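Long-range contacts in benzyl alcohol dehydrogenase (Acinetobacter calcoaceticus, PDB 1F8F), which probably oxidises benzyl alcohol and related aromatic alcohols to their aldehydes, using zinc and NAD as cofactors: residues 41-46 with 366-371; 344-349 with 360-365; 274-279 with 307-312; 191-196 with 258-263. All coordinates share one frame; numbering follows the deposited sequence.

Interaction 1 of 4, residues 41-46 with 366-371; sequences TGMCHT and PIIKIA. With ZN (zinc ion), chain B; NAD (nicotinamide-adenine-dinucleotide), chain F; EOH (ethanol), chain G.
Thr-41 and Ile-368 form an antiparallel hydrogen-bonded pair, Thr-41 N donating to Ile-368 O at 3.1 Å and Ile-368 N returning a bond to Thr-41 O; the next pair, Gly-42 with Ile-367, is non-hydrogen-bonded and brings the CA atoms within 4.2 Å. A third bond, from Met-43 N to Pro-366 O, carries the pairing past the end of strand 33-42. Met-43 then spans two partners. Its CG is anti to the backbone N (chi1 -173°), the chain bends at chi3, and CE comes to rest 3.8 Å from Ile-368 CD1, while CB lies 4.0 Å from CG of Pro-366. Helix 351-360 covers this side through Ile-351 and Ala-354. CD1 of Ile-370 packs against Thr-41 OG1, a hydroxyl whose hydrogen bond goes to Ser-144 O. These strands belong to the GroES-like catalytic domain of zinc-dependent alcohol dehydrogenases, and the C-terminal strand 365-369 is thereby fastened to the strand that runs into the active site. Just beyond the pairing, Cys-44 SG binds the zinc ion at 2.4 Å, with His-65, Cys-173 and the oxygen of an ethanol, probably from the crystallisation liquor, as the other ligands. The same sulfur accepts from Thr-46 N and so caps the helix that starts at His-45. Thr-46 OG1 receives a hydrogen bond from NAD O2D and donates to the ethanol O at 2.6 Å, a chain consistent with the proton relay of related alcohol dehydrogenases. NAD O2D also lies in the plane of the His-45 ring at its edge, weakly bonded to ND1 at 3.4 Å.

Interaction 2 of 4, residues 344-349 with 360-365; sequences KFYAFD and KGITLK
Tyr-346 OH is gripped by two side chains: Thr-363 OG1 donates to it at 2.7 Å, and Asp-357 OD2 of helix 351-360 is its second hydrogen-bond partner. The tyrosine and threonine reach toward each other tip to tip, OG1 lying in the plane of the ring at its edge. With OG1 anti to its carbonyl carbon (chi1 -68°), Thr-363 has its methyl CG2 anti to the backbone N, and this branch stands 4.1 Å from Tyr-346 CE1. Two polar groups with little exposure are thus joined to each other and to an acid. Lys-344 crosses Thr-363 at about a right angle, its CD 3.8 Å from OG1. The chain bends at chi4, and NZ stands 4.0 Å above the plane over one face of the Tyr-346 ring, offset toward the rim. On the backbone, Lys-344 N makes a weak bond to Lys-365 O at 3.3 Å, an early step in the parallel pairing of strands 343-347 and 365-369. Helix 351-360 bridges these two strands in a beta-alpha-beta crossover; it ends at Gly-361 in a Schellman motif, after which the loop brings Thr-363 to the tip of the tyrosine and runs on into strand 365-369.

Interaction 3 of 4, residues 274-279 with 307-312; sequences QGVDAL and GGKTIL
The C-terminal end of helix 269-277, in the Rossmann-type coenzyme domain, receives the side chain of Lys-309 from the turn that leads into edge strand 310-313. The lysine leaves with CG anti to its carbonyl carbon (chi1 -69°) and is extended beyond it, so that NZ arrives among the carbonyls of the last helical turn and its exit. Two of them accept weak hydrogen bonds, Leu-279 O at 3.3 Å and Val-276 O at 3.4 Å from NZ. Val-276 O also accepts from Leu-279 N within its own segment, so one oxygen serves two donors. A positive group near this helix end would be favoured by the helix dipole, and the salt bridge from Lys-309 NZ to Asp-303 supplies its strongest partner. Along the shaft, CD and CE of Lys-309 each lie 4.0 Å from Leu-279 CB. Gly-308 precedes the lysine at positive phi (62°), closing helix 301-306 with a Schellman motif. This is helix-on-sheet packing of the alpha/beta fold: Val-276 CG2 meets Ile-311 CG1 at 3.8 Å, the two side chains crossing at about a right angle, with Ile-285 of the adjoining strand 283-287 touching both. Strand 310-313 is outermost within its own chain, yet Thr-310, Ile-311 and Leu-312 pair antiparallel with a strand of the second subunit, where Ile-311 packs on Ile-311 of that chain.

Interaction 4 of 4, residues 191-196 with 258-263; sequences ASSFVT and GVNFAL. Unlike the reference sequence in segment 191-196: Phe-194 (reference Leu).
Ser-193 OG sits between its backbone N and carbonyl carbon (chi1 72°), while Asn-260 CG is anti to its carbonyl carbon (chi1 -61°); each torsion turns a side chain toward the other residue's backbone N-H. Asn-260 N donates to Ser-193 OG at 2.8 Å, and Ser-193 N to Asn-260 OD1 at 3.0 Å with an N-H...O angle of 167°. Past this corner of the chain, strands 193-196 and 261-263 run parallel, their axes 10° apart. Phe-261 N bonds to Ser-193 O, Val-195 N to Phe-261 O, and Leu-263 N to Val-195 O. On the face of Val-195 and Ala-262, Val-195 CG1 touches Ala-262 CB at 3.5 Å; Val-259, from before the corner, adds its CG1 at 3.7 Å from Val-195 CG1. On the other, Phe-194, which differs from the reference sequence, crosses Phe-261 at about a right angle: its ring, not stacked, has Phe-261 CB at the edge, 4.0 Å from Phe-194 CD1. Helices 174-186 and 201-213 cover this second face. These are central strands of the Rossmann sheet, and Thr-196 OG1 bonds to Gly-198 O in what is probably its glycine-rich turn. Reciprocal serine-asparagine bonds are consistent with setting the register where the strands begin; beyond them backbone bonds run between two largely apolar faces.

From the N terminus, residues 41-46 come first and wait for the C-terminal strand, so interaction 1 closes a loop of 319 residues within which the other three are nested. Inside it, interaction 4 closes before interaction 3 opens, and interaction 3 before interaction 2; none cross. Interactions 3 and 4, with centres 10 Å apart, touch through Ala-278 O and Val-259 N and serve the six-stranded parallel coenzyme sheet. Interactions 1 and 2 meet on strand 365-369, where Lys-365 NZ bonds to Met-43 O, and belong to the catalytic domain. The centres of interactions 1 and 4 lie about 31 Å apart, on opposite sides of the chain's centre.

Interaction 1 of 4, residues 41-46 with 366-371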
# COMPACT_ATOMS: atom_id res chain seq x y z
N THR A 41 1.58 29.69 -23.36
CA THR A 41 1.06 29.44 -22.04
C THR A 41 -0.40 28.99 -22.09
O THR A 41 -1.21 29.74 -22.62
CB THR A 41 1.06 30.70 -21.17
OG1 THR A 41 2.39 31.20 -21.05
CG2 THR A 41 0.59 30.48 -19.72
N GLY A 42 -0.69 27.83 -21.49
CA GLY A 42 -2.08 27.38 -21.47
C GLY A 42 -3.02 28.23 -20.64
O GLY A 42 -2.57 28.93 -19.73
N MET A 43 -4.32 28.18 -20.89
CA MET A 43 -5.34 28.90 -20.15
C MET A 43 -6.24 27.88 -19.43
O MET A 43 -6.71 26.91 -19.98
CB MET A 43 -6.29 29.77 -20.98
CG MET A 43 -7.20 30.61 -20.09
SD MET A 43 -8.44 31.50 -21.13
CE MET A 43 -7.36 32.72 -21.88
N CYS A 44 -6.50 28.17 -18.18
CA CYS A 44 -7.24 27.30 -17.26
C CYS A 44 -8.28 28.10 -16.52
O CYS A 44 -8.20 29.28 -16.17
CB CYS A 44 -6.22 26.60 -16.36
SG CYS A 44 -6.77 25.93 -14.79
N HIS A 45 -9.35 27.42 -16.18
CA HIS A 45 -10.51 27.87 -15.46
C HIS A 45 -10.14 28.73 -14.26
O HIS A 45 -10.66 29.81 -13.98
CB HIS A 45 -11.32 26.60 -15.10
CG HIS A 45 -12.68 27.02 -14.60
ND1 HIS A 45 -13.16 26.70 -13.35
CD2 HIS A 45 -13.62 27.80 -15.21
CE1 HIS A 45 -14.36 27.24 -13.20
NE2 HIS A 45 -14.65 27.91 -14.30
N THR A 46 -9.12 28.27 -13.53
CA THR A 46 -8.53 28.94 -12.41
C THR A 46 -8.04 30.33 -12.73
O THR A 46 -8.15 31.19 -11.82
CB THR A 46 -7.44 28.07 -11.75
OG1 THR A 46 -8.00 26.77 -11.44
CG2 THR A 46 -7.00 28.73 -10.46
N PRO A 366 -7.42 26.17 -24.35
CA PRO A 366 -6.72 27.25 -25.10
C PRO A 366 -5.26 27.34 -24.75
O PRO A 366 -4.82 27.00 -23.63
CB PRO A 366 -7.47 28.50 -24.71
CG PRO A 366 -8.59 28.14 -23.76
CD PRO A 366 -8.31 26.72 -23.28
N ILE A 367 -4.39 27.77 -25.65
CA ILE A 367 -2.97 28.01 -25.55
C ILE A 367 -2.60 29.34 -26.21
O ILE A 367 -2.98 29.63 -27.35
CB ILE A 367 -2.04 26.93 -26.10
CG1 ILE A 367 -2.33 25.55 -25.50
CG2 ILE A 367 -0.59 27.33 -25.76
CD1 ILE A 367 -1.35 24.44 -25.83
N ILE A 368 -2.26 30.32 -25.37
CA ILE A 368 -1.90 31.67 -25.82
C ILE A 368 -0.49 31.61 -26.38
O ILE A 368 0.49 31.41 -25.64
CB ILE A 368 -2.07 32.71 -24.68
CG1 ILE A 368 -3.43 32.67 -24.05
CG2 ILE A 368 -1.89 34.14 -25.24
CD1 ILE A 368 -3.79 31.97 -22.78
N LYS A 369 -0.33 31.75 -27.69
CA LYS A 369 0.98 31.85 -28.34
C LYS A 369 1.56 33.25 -28.09
O LYS A 369 0.85 34.21 -28.36
CB LYS A 369 1.01 31.63 -29.83
CG LYS A 369 0.94 30.19 -30.31
CD LYS A 369 1.10 30.21 -31.85
CE LYS A 369 0.54 28.91 -32.41
NZ LYS A 369 1.27 28.47 -33.64
N ILE A 370 2.73 33.31 -27.51
CA ILE A 370 3.39 34.51 -27.06
C ILE A 370 4.66 34.90 -27.81
O ILE A 370 4.68 36.00 -28.34
CB ILE A 370 3.65 34.34 -25.55
CG1 ILE A 370 2.30 34.36 -24.83
CG2 ILE A 370 4.57 35.44 -25.02
CD1 ILE A 370 2.30 33.99 -23.36
N ALA A 371 5.64 34.01 -27.95
CA ALA A 371 6.80 34.22 -28.79
C ALA A 371 6.38 34.15 -30.27
O ALA A 371 5.28 33.59 -30.55
CB ALA A 371 7.86 33.13 -28.61
OXT ALA A 371 7.18 34.56 -31.13
ZN ZN B . -4.94 25.26 -13.35
PA NAD F . -13.73 23.02 -17.97
O1A NAD F . -12.90 22.81 -19.20
O2A NAD F . -14.62 24.19 -17.93
O5B NAD F . -14.46 21.68 -17.56
C5B NAD F . -15.52 21.40 -16.61
C4B NAD F . -16.70 20.73 -17.28
O4B NAD F . -17.79 20.59 -16.31
C3B NAD F . -17.31 21.44 -18.50
O3B NAD F . -17.16 20.68 -19.70
C2B NAD F . -18.80 21.60 -18.20
O2B NAD F . -19.68 21.30 -19.29
C1B NAD F . -18.99 20.58 -17.06
N9A NAD F . -20.11 20.87 -16.17
C8A NAD F . -20.38 22.02 -15.47
N7A NAD F . -21.49 21.93 -14.74
C5A NAD F . -21.97 20.66 -15.01
C6A NAD F . -23.10 19.95 -14.56
N6A NAD F . -24.01 20.42 -13.71
N1A NAD F . -23.26 18.69 -15.01
C2A NAD F . -22.34 18.17 -15.89
N3A NAD F . -21.27 18.74 -16.35
C4A NAD F . -21.14 19.99 -15.88
O3 NAD F . -12.66 23.13 -16.74
PN NAD F . -11.33 22.27 -16.57
O1N NAD F . -11.54 20.87 -16.99
O2N NAD F . -10.24 22.94 -17.30
O5D NAD F . -11.14 22.42 -14.96
C5D NAD F . -11.93 21.58 -14.10
C4D NAD F . -12.04 22.06 -12.69
O4D NAD F . -10.92 21.62 -11.86
C3D NAD F . -12.30 23.53 -12.33
O3D NAD F . -13.03 23.57 -11.09
C2D NAD F . -10.86 23.98 -12.03
O2D NAD F . -10.77 25.23 -11.37
C1D NAD F . -10.51 22.79 -11.13
N1N NAD F . -9.06 22.65 -11.02
C2N NAD F . -8.61 22.00 -9.91
C3N NAD F . -7.25 21.79 -9.79
C7N NAD F . -6.61 21.05 -8.56
O7N NAD F . -5.39 20.93 -8.50
N7N NAD F . -7.52 20.57 -7.63
C4N NAD F . -6.34 22.21 -10.81
C5N NAD F . -6.99 22.30 -12.06
C6N NAD F . -8.34 22.54 -12.25
C1 EOH G . -5.10 24.89 -9.99
C2 EOH G . -5.77 24.75 -8.69
O EOH G . -5.87 25.30 -11.13

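Interaction 2 of 4, residues 344-349 with 360-365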
# COMPACT_ATOMS: atom_id res chain seq x y z
N LYS A 344 -6.58 24.25 -28.74
CA LYS A 344 -6.74 25.21 -29.83
C LYS A 344 -5.90 26.48 -29.56
O LYS A 344 -5.93 27.06 -28.47
CB LYS A 344 -8.20 25.58 -30.08
CG LYS A 344 -8.46 26.60 -31.16
CD LYS A 344 -9.90 27.14 -31.14
CE LYS A 344 -10.37 27.88 -32.37
NZ LYS A 344 -9.63 29.16 -32.59
N PHE A 345 -5.08 26.91 -30.51
CA PHE A 345 -4.18 28.05 -30.38
C PHE A 345 -4.79 29.42 -30.69
O PHE A 345 -5.58 29.55 -31.63
CB PHE A 345 -2.98 27.84 -31.31
CG PHE A 345 -2.03 26.74 -30.96
CD1 PHE A 345 -1.15 26.84 -29.90
CD2 PHE A 345 -1.96 25.58 -31.75
CE1 PHE A 345 -0.25 25.83 -29.59
CE2 PHE A 345 -1.07 24.56 -31.45
CZ PHE A 345 -0.21 24.68 -30.35
N TYR A 346 -4.54 30.47 -29.94
CA TYR A 346 -5.00 31.82 -30.16
C TYR A 346 -3.82 32.79 -30.19
O TYR A 346 -2.87 32.42 -29.50
CB TYR A 346 -5.88 32.19 -28.95
CG TYR A 346 -7.19 31.45 -28.82
CD1 TYR A 346 -7.26 30.15 -28.33
CD2 TYR A 346 -8.37 32.07 -29.21
CE1 TYR A 346 -8.47 29.48 -28.22
CE2 TYR A 346 -9.58 31.40 -29.11
CZ TYR A 346 -9.63 30.11 -28.61
OH TYR A 346 -10.86 29.45 -28.54
N ALA A 347 -3.88 33.96 -30.81
CA ALA A 347 -2.80 34.93 -30.70
C ALA A 347 -2.81 35.66 -29.36
O ALA A 347 -3.90 35.84 -28.75
CB ALA A 347 -2.99 35.98 -31.81
N PHE A 348 -1.69 36.23 -28.89
CA PHE A 348 -1.63 36.98 -27.64
C PHE A 348 -2.67 38.08 -27.54
O PHE A 348 -3.37 38.20 -26.53
CB PHE A 348 -0.23 37.58 -27.45
CG PHE A 348 0.16 37.89 -26.03
CD1 PHE A 348 -0.59 37.46 -24.95
CD2 PHE A 348 1.33 38.58 -25.77
CE1 PHE A 348 -0.22 37.73 -23.64
CE2 PHE A 348 1.72 38.88 -24.47
CZ PHE A 348 0.94 38.46 -23.40
N ASP A 349 -2.93 38.79 -28.65
CA ASP A 349 -3.95 39.83 -28.66
C ASP A 349 -5.34 39.23 -28.74
O ASP A 349 -6.29 40.01 -28.85
CB ASP A 349 -3.68 40.88 -29.75
CG ASP A 349 -3.76 40.36 -31.16
OD1 ASP A 349 -4.35 39.31 -31.48
OD2 ASP A 349 -3.19 41.01 -32.08
N LYS A 360 -17.94 29.02 -22.75
CA LYS A 360 -19.09 28.47 -23.46
C LYS A 360 -18.90 27.00 -23.84
O LYS A 360 -19.86 26.39 -24.34
CB LYS A 360 -19.48 29.26 -24.72
CG LYS A 360 -19.89 30.71 -24.47
CD LYS A 360 -19.95 31.48 -25.77
CE LYS A 360 -20.22 32.97 -25.61
NZ LYS A 360 -19.75 33.76 -26.80
N GLY A 361 -17.74 26.40 -23.63
CA GLY A 361 -17.49 25.02 -23.94
C GLY A 361 -17.08 24.66 -25.34
O GLY A 361 -16.94 23.45 -25.57
N ILE A 362 -16.82 25.60 -26.27
CA ILE A 362 -16.35 25.15 -27.59
C ILE A 362 -14.85 24.86 -27.53
O ILE A 362 -14.36 24.07 -28.33
CB ILE A 362 -16.60 26.05 -28.81
CG1 ILE A 362 -16.15 27.49 -28.56
CG2 ILE A 362 -18.05 26.01 -29.29
CD1 ILE A 362 -14.76 27.73 -29.09
N THR A 363 -14.13 25.50 -26.63
CA THR A 363 -12.69 25.25 -26.54
C THR A 363 -12.38 24.57 -25.21
O THR A 363 -12.57 25.21 -24.15
CB THR A 363 -11.89 26.55 -26.65
OG1 THR A 363 -12.04 27.07 -27.99
CG2 THR A 363 -10.41 26.38 -26.38
N LEU A 364 -11.80 23.38 -25.34
CA LEU A 364 -11.42 22.56 -24.20
C LEU A 364 -10.19 23.12 -23.48
O LEU A 364 -10.24 23.34 -22.28
CB LEU A 364 -11.12 21.11 -24.55
CG LEU A 364 -12.22 20.08 -24.75
CD1 LEU A 364 -12.83 19.68 -23.41
CD2 LEU A 364 -13.32 20.59 -25.68
N LYS A 365 -9.12 23.31 -24.22
CA LYS A 365 -7.87 23.86 -23.70
C LYS A 365 -7.23 24.90 -24.61
O LYS A 365 -6.39 24.56 -25.44
CB LYS A 365 -6.88 22.70 -23.39
CG LYS A 365 -5.47 23.11 -23.04
CD LYS A 365 -5.43 24.01 -21.79
CE LYS A 365 -5.91 23.28 -20.54
NZ LYS A 365 -5.94 24.19 -19.33

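Interaction 3 of 4, residues 274-279 with 307-312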
# COMPACT_ATOMS: atom_id res chain seq x y z
N GLN A 274 -24.13 12.68 -6.11
CA GLN A 274 -24.45 11.73 -7.18
C GLN A 274 -23.28 10.77 -7.42
O GLN A 274 -23.42 9.58 -7.64
CB GLN A 274 -24.80 12.44 -8.50
CG GLN A 274 -26.28 12.74 -8.62
CD GLN A 274 -26.75 13.56 -9.80
OE1 GLN A 274 -27.85 13.33 -10.33
NE2 GLN A 274 -25.97 14.50 -10.30
N GLY A 275 -22.09 11.36 -7.50
CA GLY A 275 -20.85 10.65 -7.65
C GLY A 275 -20.55 9.67 -6.51
O GLY A 275 -20.16 8.55 -6.85
N VAL A 276 -20.78 9.99 -5.26
CA VAL A 276 -20.61 9.05 -4.14
C VAL A 276 -21.70 8.00 -4.24
O VAL A 276 -21.37 6.81 -4.22
CB VAL A 276 -20.65 9.76 -2.77
CG1 VAL A 276 -20.36 8.80 -1.62
CG2 VAL A 276 -19.61 10.85 -2.70
N ASP A 277 -22.96 8.35 -4.51
CA ASP A 277 -24.01 7.34 -4.69
C ASP A 277 -23.75 6.34 -5.79
O ASP A 277 -24.25 5.20 -5.74
CB ASP A 277 -25.37 7.99 -5.05
CG ASP A 277 -25.93 8.88 -3.97
OD1 ASP A 277 -25.47 8.87 -2.83
OD2 ASP A 277 -26.85 9.69 -4.16
N ALA A 278 -23.11 6.70 -6.90
CA ALA A 278 -22.92 5.76 -8.00
C ALA A 278 -21.73 4.83 -7.86
O ALA A 278 -21.44 3.99 -8.73
CB ALA A 278 -22.78 6.53 -9.32
N LEU A 279 -20.92 4.95 -6.84
CA LEU A 279 -19.81 4.05 -6.57
C LEU A 279 -20.41 2.69 -6.19
O LEU A 279 -21.49 2.62 -5.59
CB LEU A 279 -19.03 4.64 -5.42
CG LEU A 279 -18.27 5.95 -5.63
CD1 LEU A 279 -17.60 6.36 -4.33
CD2 LEU A 279 -17.25 5.83 -6.75
N GLY A 307 -21.18 0.48 2.26
CA GLY A 307 -20.46 0.11 1.05
C GLY A 307 -18.93 0.13 1.21
O GLY A 307 -18.19 -0.20 0.26
N GLY A 308 -18.39 0.60 2.31
CA GLY A 308 -16.96 0.81 2.55
C GLY A 308 -16.29 1.81 1.60
O GLY A 308 -15.12 1.69 1.15
N LYS A 309 -17.11 2.78 1.23
CA LYS A 309 -16.72 3.80 0.28
C LYS A 309 -15.69 4.79 0.77
O LYS A 309 -15.63 5.29 1.90
CB LYS A 309 -18.03 4.49 -0.18
CG LYS A 309 -18.93 3.60 -1.04
CD LYS A 309 -20.17 4.39 -1.57
CE LYS A 309 -21.06 3.36 -2.25
NZ LYS A 309 -22.38 3.89 -2.72
N THR A 310 -14.84 5.24 -0.15
CA THR A 310 -13.85 6.28 0.10
C THR A 310 -14.03 7.58 -0.70
O THR A 310 -14.26 7.66 -1.90
CB THR A 310 -12.41 5.79 -0.09
OG1 THR A 310 -12.23 4.52 0.51
CG2 THR A 310 -11.50 6.82 0.55
N ILE A 311 -13.96 8.68 0.04
CA ILE A 311 -14.10 10.00 -0.59
C ILE A 311 -12.75 10.72 -0.39
O ILE A 311 -12.38 10.89 0.79
CB ILE A 311 -15.22 10.83 0.02
CG1 ILE A 311 -16.70 10.50 -0.26
CG2 ILE A 311 -15.18 12.25 -0.52
CD1 ILE A 311 -17.56 11.33 0.74
N LEU A 312 -12.00 11.13 -1.40
CA LEU A 312 -10.73 11.80 -1.22
C LEU A 312 -10.37 13.06 -2.03
O LEU A 312 -10.54 13.17 -3.24
CB LEU A 312 -9.48 10.91 -1.39
CG LEU A 312 -9.11 10.29 -2.71
CD1 LEU A 312 -7.65 9.95 -2.89
CD2 LEU A 312 -9.92 8.99 -2.84

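Interaction 4 of 4, residues 191-196 with 258-263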
# COMPACT_ATOMS: atom_id res chain seq x y z
N ALA A 191 -8.81 -3.89 -15.98
CA ALA A 191 -10.09 -4.54 -16.04
C ALA A 191 -11.17 -3.86 -15.18
O ALA A 191 -12.30 -4.36 -15.26
CB ALA A 191 -10.08 -6.03 -15.72
N SER A 192 -10.91 -2.76 -14.53
CA SER A 192 -11.90 -2.06 -13.72
C SER A 192 -12.82 -1.09 -14.49
O SER A 192 -12.69 -0.86 -15.70
CB SER A 192 -11.21 -1.23 -12.61
OG SER A 192 -10.37 -0.17 -13.17
N SER A 193 -13.75 -0.51 -13.72
CA SER A 193 -14.68 0.50 -14.23
C SER A 193 -14.36 1.87 -13.62
O SER A 193 -14.12 1.98 -12.40
CB SER A 193 -16.11 0.06 -13.86
OG SER A 193 -16.41 0.19 -12.48
N PHE A 194 -14.32 2.89 -14.47
CA PHE A 194 -14.03 4.28 -14.13
C PHE A 194 -15.05 5.26 -14.73
O PHE A 194 -15.50 5.12 -15.88
CB PHE A 194 -12.67 4.66 -14.76
CG PHE A 194 -12.29 6.12 -14.60
CD1 PHE A 194 -11.90 6.63 -13.35
CD2 PHE A 194 -12.35 6.98 -15.71
CE1 PHE A 194 -11.58 7.96 -13.25
CE2 PHE A 194 -12.02 8.31 -15.54
CZ PHE A 194 -11.63 8.82 -14.32
N VAL A 195 -15.34 6.37 -14.06
CA VAL A 195 -16.25 7.39 -14.63
C VAL A 195 -15.65 8.78 -14.35
O VAL A 195 -15.21 8.99 -13.23
CB VAL A 195 -17.68 7.43 -14.04
CG1 VAL A 195 -17.69 7.56 -12.50
CG2 VAL A 195 -18.55 8.57 -14.60
N THR A 196 -15.73 9.69 -15.33
CA THR A 196 -15.34 11.06 -15.05
C THR A 196 -16.55 12.00 -14.98
O THR A 196 -17.13 12.18 -16.11
CB THR A 196 -14.34 11.71 -16.00
OG1 THR A 196 -14.26 13.11 -15.57
CG2 THR A 196 -14.66 11.68 -17.47
N GLY A 258 -22.35 -0.46 -9.63
CA GLY A 258 -21.73 0.81 -9.18
C GLY A 258 -20.31 0.88 -9.71
O GLY A 258 -19.74 -0.19 -9.83
N VAL A 259 -19.65 1.97 -9.99
CA VAL A 259 -18.31 2.03 -10.56
C VAL A 259 -17.19 1.86 -9.54
O VAL A 259 -17.39 2.13 -8.32
CB VAL A 259 -18.36 3.42 -11.29
CG1 VAL A 259 -18.16 4.60 -10.34
CG2 VAL A 259 -17.26 3.54 -12.37
N ASN A 260 -16.03 1.29 -9.89
CA ASN A 260 -14.93 1.06 -8.98
C ASN A 260 -14.16 2.34 -8.62
O ASN A 260 -13.72 2.55 -7.50
CB ASN A 260 -13.92 0.09 -9.56
CG ASN A 260 -14.44 -1.30 -9.86
OD1 ASN A 260 -14.09 -1.74 -10.96
ND2 ASN A 260 -15.18 -2.00 -8.97
N PHE A 261 -14.01 3.22 -9.64
CA PHE A 261 -13.27 4.45 -9.49
C PHE A 261 -13.95 5.69 -10.08
O PHE A 261 -14.51 5.56 -11.15
CB PHE A 261 -11.87 4.32 -10.12
CG PHE A 261 -10.99 3.25 -9.57
CD1 PHE A 261 -10.16 3.47 -8.49
CD2 PHE A 261 -10.98 1.98 -10.13
CE1 PHE A 261 -9.35 2.44 -7.94
CE2 PHE A 261 -10.21 0.96 -9.65
CZ PHE A 261 -9.37 1.20 -8.56
N ALA A 262 -13.88 6.86 -9.39
CA ALA A 262 -14.47 8.04 -10.00
C ALA A 262 -13.75 9.35 -9.77
O ALA A 262 -13.01 9.54 -8.80
CB ALA A 262 -15.91 8.12 -9.53
N LEU A 263 -14.04 10.31 -10.65
CA LEU A 263 -13.51 11.65 -10.59
C LEU A 263 -14.62 12.71 -10.64
O LEU A 263 -15.36 12.79 -11.63
CB LEU A 263 -12.48 12.00 -11.65
CG LEU A 263 -11.75 13.31 -11.70
CD1 LEU A 263 -10.48 13.35 -10.85
CD2 LEU A 263 -11.32 13.76 -13.10